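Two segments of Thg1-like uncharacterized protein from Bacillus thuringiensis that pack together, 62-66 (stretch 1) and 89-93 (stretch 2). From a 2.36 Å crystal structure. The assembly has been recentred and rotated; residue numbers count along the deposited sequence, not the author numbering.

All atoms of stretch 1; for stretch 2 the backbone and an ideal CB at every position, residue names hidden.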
# COMPACT_ATOMS: atom_id res chain seq x y z
N GLN A 62 26.51 9.44 -4.20
CA GLN A 62 27.39 9.64 -3.05
C GLN A 62 26.62 9.62 -1.73
O GLN A 62 27.20 9.32 -0.68
CB GLN A 62 28.14 10.97 -3.18
CG GLN A 62 29.21 10.98 -4.26
CD GLN A 62 29.66 12.38 -4.63
OE1 GLN A 62 28.89 13.34 -4.53
NE2 GLN A 62 30.91 12.51 -5.07
N ASN A 63 25.34 9.94 -1.78
CA ASN A 63 24.55 10.11 -0.56
C ASN A 63 23.45 9.07 -0.34
O ASN A 63 22.72 9.15 0.64
CB ASN A 63 23.96 11.52 -0.50
CG ASN A 63 25.00 12.57 -0.15
OD1 ASN A 63 25.24 12.87 1.02
ND2 ASN A 63 25.62 13.14 -1.18
N ILE A 64 23.34 8.11 -1.25
CA ILE A 64 22.31 7.08 -1.14
C ILE A 64 22.90 5.73 -0.75
O ILE A 64 23.72 5.17 -1.48
CB ILE A 64 21.50 6.95 -2.44
CG1 ILE A 64 20.67 8.21 -2.68
CG2 ILE A 64 20.59 5.73 -2.38
CD1 ILE A 64 19.90 8.20 -3.99
N MET A 65 22.47 5.21 0.40
CA MET A 65 22.96 3.93 0.90
C MET A 65 22.59 2.79 -0.05
O MET A 65 21.42 2.57 -0.35
CB MET A 65 22.40 3.65 2.29
CG MET A 65 22.83 2.32 2.89
SD MET A 65 22.10 1.99 4.51
CE MET A 65 22.52 3.50 5.38
N GLY A 66 23.61 2.07 -0.52
CA GLY A 66 23.40 0.93 -1.40
C GLY A 66 23.36 1.28 -2.88
O GLY A 66 23.10 0.41 -3.71
N UNK A 89 23.56 -6.17 5.71
CA UNK A 89 23.30 -4.94 4.97
C UNK A 89 21.98 -4.29 5.39
O UNK A 89 20.94 -4.95 5.42
CB UNK A 89 23.28 -5.23 3.47
N UNK A 90 22.05 -3.01 5.74
CA UNK A 90 20.86 -2.25 6.11
C UNK A 90 20.29 -1.54 4.89
O UNK A 90 20.96 -1.42 3.87
CB UNK A 90 21.18 -1.24 7.21
N UNK A 91 19.05 -1.08 5.00
CA UNK A 91 18.40 -0.38 3.90
C UNK A 91 18.32 1.12 4.13
O UNK A 91 18.14 1.58 5.27
CB UNK A 91 16.99 -0.94 3.68
N UNK A 92 18.45 1.89 3.05
CA UNK A 92 18.32 3.34 3.10
C UNK A 92 16.94 3.70 3.63
O UNK A 92 15.93 3.33 3.03
CB UNK A 92 18.55 3.96 1.72
N UNK A 93 16.90 4.40 4.76
CA UNK A 93 15.65 4.77 5.43
C UNK A 93 14.78 3.56 5.75
O UNK A 93 13.56 3.68 5.86
CB UNK A 93 14.86 5.75 4.56

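Position 89 gives stretch 1 little say. Its CA-to-CB bond points sideways, and no atom of stretch 1 lies within 5.5 Å of the ideal CB. The backbone angles, -61/128, suit almost any residue, so neither size nor polarity is fixed from this side. The deposited residue is Thr 89, with chi1 in the m well; its OG1 is hydrogen-bonded elsewhere in the structure.

Position 90 also points sideways, but here stretch 1 comes closer: the ideal CB lies 4.3 Å from Met 65 SD. The thioether is uncharged and polarizable, and it makes no demand for a polar partner. Backbone angles of -93/165 are extended and permissive. An aliphatic side chain could follow the methionine, while a longer polar one could turn from it, so several types remain possible. The residue is Gln 90. Its CB keeps the 4.3 Å approach to Met 65 SD, but chi1 and chi2 are both m and the end of the chain leads away from stretch 1. The nearest contact of the pair involves the backbone instead, Gln 90 O to Met 65 SD at 3.7 Å.

At position 91 the CA-to-CB bond points away, and the ideal CB finds nothing of stretch 1 within 5.5 Å. With backbone angles of -105/145, small, polar and branched residues are all plausible. Ser 91 occupies the site, and its OG is hydrogen-bonded elsewhere in the structure. What touches stretch 1 is again main chain: Ser 91 C lies 3.9 Å from Met 65 SD.

Position 92 is the most informative. Its CA is 5.2 Å from the CA of Met 65, its CA-to-CB bond points toward stretch 1, and the ideal CB lies 3.8 Å from Met 65 O and 4.9 Å from Ile 64 CG2. Beyond the CB, the visible surface is largely the hydrocarbon of Ile 64, with the backbone of Asn 63 and Met 65 beside it. A large apolar residue is favoured; leucine, methionine, phenylalanine, tyrosine or tryptophan could each exploit it, a flat ring by lying against the isoleucine. The deposited Trp 92 takes chi1 = -166° (t) and chi2 = 35°, which lays one face of the indole beneath Ile 64 CG1 and Met 65 N. Ile 64 CG1 sits 3.9 Å from the centroid of the six-membered ring and 22° off its normal, a CH-pi arrangement; the closest atoms are Ile 64 CG1 and Trp 92 CH2, at 3.6 Å. Met 65 CB adds an apolar contact to Trp 92 CD1 at 3.9 Å. Trp 92 NE1 remains 4.1 Å from Asn 63 O, too far for a hydrogen bond. A water links the backbones, donating to Met 65 O (2.7 Å from its oxygen) and accepting from Trp 92 N (3.0 Å).

Position 93 points sideways, with no atom of stretch 1 within 5.5 Å of its ideal CB. The left-handed angles, 56/26, favour glycine, asparagine or aspartate, yet other residues can adopt them. Phe 93 does so, and the nearest approach of its ring to stretch 1 is 7.0 Å, from Phe 93 CZ to Asn 63 O.

Stretch 2 (89-93) TQSWF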
# COMPACT_ATOMS: atom_id res chain seq x y z
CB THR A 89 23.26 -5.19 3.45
OG1 THR A 89 24.43 -5.90 3.04
CG2 THR A 89 23.19 -3.87 2.69
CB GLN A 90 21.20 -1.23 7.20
CG GLN A 90 21.81 -1.85 8.45
CD GLN A 90 20.88 -2.84 9.13
OE1 GLN A 90 19.95 -2.45 9.83
NE2 GLN A 90 21.12 -4.13 8.90
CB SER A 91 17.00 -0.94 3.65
OG SER A 91 17.06 -2.21 3.03
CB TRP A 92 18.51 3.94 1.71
CG TRP A 92 18.73 5.42 1.72
CD1 TRP A 92 19.39 6.14 2.66
CD2 TRP A 92 18.26 6.36 0.74
NE1 TRP A 92 19.37 7.48 2.33
CE2 TRP A 92 18.69 7.63 1.16
CE3 TRP A 92 17.53 6.24 -0.45
CZ2 TRP A 92 18.41 8.79 0.43
CZ3 TRP A 92 17.25 7.39 -1.17
CH2 TRP A 92 17.69 8.64 -0.73
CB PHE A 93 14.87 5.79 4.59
CG PHE A 93 15.54 7.13 4.47
CD1 PHE A 93 16.13 7.73 5.57
CD2 PHE A 93 15.57 7.80 3.26
CE1 PHE A 93 16.75 8.96 5.46
CE2 PHE A 93 16.18 9.03 3.14
CZ PHE A 93 16.77 9.62 4.24
O HOH W 1 19.66 0.66 0.55
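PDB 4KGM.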